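Local atomic coordinates of UDP-N-Acetylenolpyruvylglucosamine Reductase (Thermus caldophilus, PDB entry 2GQT), a protein that catalyses the NADPH-dependent, FAD-assisted reduction of enolpyruvyl-UDP-N-acetylglucosamine to UDP-N-acetylmuramate, a step in building the peptidoglycan of the cell wall. Residues Arg172-Glu175 with Glu176-Arg180. Residues are numbered along the deposited sequence; the frame is centred on the assembly and turned at random.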
loop_
_atom_site.group_PDB
_atom_site.type_symbol
_atom_site.label_atom_id
_atom_site.label_comp_id
_atom_site.label_asym_id
_atom_site.label_seq_id
_atom_site.Cartn_x
_atom_site.Cartn_y
_atom_site.Cartn_z
ATOM N N ARG A 172 -22.890 13.886 0.054
ATOM C CA ARG A 172 -23.365 13.825 1.436
ATOM C C ARG A 172 -22.888 15.073 2.168
ATOM O O ARG A 172 -21.880 15.663 1.777
ATOM C CB ARG A 172 -22.813 12.589 2.155
ATOM C CG ARG A 172 -23.533 11.285 1.863
ATOM C CD ARG A 172 -23.256 10.259 2.955
ATOM N NE ARG A 172 -24.388 9.356 3.148
ATOM C CZ ARG A 172 -24.521 8.163 2.571
ATOM N NH1 ARG A 172 -23.583 7.693 1.754
ATOM N NH2 ARG A 172 -25.599 7.433 2.819
ATOM N N PRO A 173 -23.606 15.491 3.232
ATOM C CA PRO A 173 -23.113 16.602 4.044
ATOM C C PRO A 173 -21.690 16.367 4.544
ATOM O O PRO A 173 -21.366 15.269 5.014
ATOM C CB PRO A 173 -24.089 16.625 5.221
ATOM C CG PRO A 173 -25.351 16.077 4.666
ATOM C CD PRO A 173 -24.899 14.987 3.731
ATOM N N LYS A 174 -20.847 17.390 4.435
ATOM C CA LYS A 174 -19.463 17.302 4.889
ATOM C C LYS A 174 -19.380 16.829 6.339
ATOM O O LYS A 174 -18.560 15.970 6.668
ATOM C CB LYS A 174 -18.725 18.639 4.690
ATOM C CG LYS A 174 -17.278 18.639 5.169
ATOM C CD LYS A 174 -16.527 19.917 4.796
ATOM C CE LYS A 174 -15.153 19.978 5.466
ATOM N NZ LYS A 174 -14.255 18.874 5.040
ATOM N N GLU A 175 -20.236 17.368 7.203
ATOM C CA GLU A 175 -20.207 17.000 8.618
ATOM C C GLU A 175 -20.489 15.506 8.835
ATOM O O GLU A 175 -19.916 14.892 9.739
ATOM C CB GLU A 175 -21.156 17.881 9.441
ATOM C CG GLU A 175 -22.639 17.712 9.111
ATOM C CD GLU A 175 -23.287 16.552 9.854
ATOM O OE1 GLU A 175 -22.958 16.348 11.042
ATOM O OE2 GLU A 175 -24.122 15.844 9.249
ATOM N N GLU A 176 -21.359 14.926 8.004
ATOM C CA GLU A 176 -21.683 13.498 8.081
ATOM C C GLU A 176 -20.476 12.654 7.661
ATOM O O GLU A 176 -20.143 11.669 8.320
ATOM C CB GLU A 176 -22.888 13.138 7.205
ATOM C CG GLU A 176 -23.297 11.657 7.330
ATOM C CD GLU A 176 -24.498 11.257 6.478
ATOM O OE1 GLU A 176 -25.046 12.102 5.749
ATOM O OE2 GLU A 176 -24.894 10.072 6.544
ATOM N N ILE A 177 -19.844 13.036 6.554
ATOM C CA ILE A 177 -18.640 12.365 6.075
ATOM C C ILE A 177 -17.577 12.367 7.176
ATOM O O ILE A 177 -16.954 11.333 7.465
ATOM C CB ILE A 177 -18.126 13.026 4.786
ATOM C CG1 ILE A 177 -19.162 12.865 3.672
ATOM C CG2 ILE A 177 -16.800 12.412 4.365
ATOM C CD1 ILE A 177 -18.897 13.702 2.446
ATOM N N LEU A 178 -17.403 13.519 7.823
ATOM C CA LEU A 178 -16.415 13.654 8.892
ATOM C C LEU A 178 -16.760 12.825 10.128
ATOM O O LEU A 178 -15.864 12.286 10.789
ATOM C CB LEU A 178 -16.182 15.131 9.238
ATOM C CG LEU A 178 -15.252 15.941 8.313
ATOM C CD1 LEU A 178 -13.829 15.386 8.266
ATOM C CD2 LEU A 178 -15.764 16.098 6.908
ATOM N N ARG A 179 -18.052 12.686 10.426
ATOM C CA ARG A 179 -18.481 11.803 11.505
ATOM C C ARG A 179 -18.148 10.333 11.206
ATOM O O ARG A 179 -17.704 9.596 12.093
ATOM C CB ARG A 179 -19.971 12.006 11.823
ATOM C CG ARG A 179 -20.243 13.273 12.634
ATOM C CD ARG A 179 -21.702 13.432 13.069
ATOM N NE ARG A 179 -22.599 13.721 11.947
ATOM C CZ ARG A 179 -23.545 12.899 11.498
ATOM N NH1 ARG A 179 -23.744 11.712 12.060
ATOM N NH2 ARG A 179 -24.300 13.269 10.476
ATOM N N ARG A 180 -18.351 9.915 9.957
ATOM C CA ARG A 180 -18.008 8.544 9.540
ATOM C C ARG A 180 -16.503 8.292 9.658
ATOM O O ARG A 180 -16.066 7.244 10.155
ATOM C CB ARG A 180 -18.495 8.262 8.115
ATOM C CG ARG A 180 -20.002 8.093 8.051
ATOM C CD ARG A 180 -20.605 8.663 6.779
ATOM N NE ARG A 180 -20.508 7.755 5.641
ATOM C CZ ARG A 180 -21.426 6.844 5.313
ATOM N NH1 ARG A 180 -22.519 6.689 6.047
ATOM N NH2 ARG A 180 -21.244 6.076 4.247
HETATM O O HOH W 1 -26.702 11.535 3.071
#
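Glu175 and Arg179, an i, i+4 pair on the first turns of a helix, run side by side and join in a two-pronged salt bridge. Arg179 offers its side: NE meets OE1 of Glu175 at 2.8 Å, while NH2 reaches OE2 at 2.9 Å along a nearly straight bond (173°). Both oxygens are met on their syn sides, somewhat out of the carboxylate plane, and the two flat groups lie within 22° of each other. CG of Glu175 sits between the backbone N and the carbonyl carbon (chi1 65°), and a further bend at chi2 turns the carboxylate toward Arg179.

A looser i, i+4 pair spans the helix start. NE of Arg172 lies 3.5 Å from OE2 of Glu176 in a long salt bridge, the two planes steeply inclined, and one water accepts a weak bond from that NE while donating to OE1 of Glu176. The Arg172 guanidinium also stacks flat on that of Arg180, centres 4.3 Å apart; Glu176, and Glu100, which pairs with NE of Arg180, probably offset the like charges. Replacing Glu176 by an alanine removes the carboxylate, which is likely to leave NE of Arg172 without its salt-bridge mate and the stacked guanidiniums less well balanced.

Pro173 takes the N-cap position, its O accepting a 3.1 Å bond from N of Ile177.

These surface pairs lie away from the active site. Helix 174-187 follows strand 161-171 after the short link of Arg172 and Pro173, with Ile177 and Leu178 resting on Ala92 of helix 84-93 and Arg172, Ile177 and Arg180 touching Ser97 of strand 96-97.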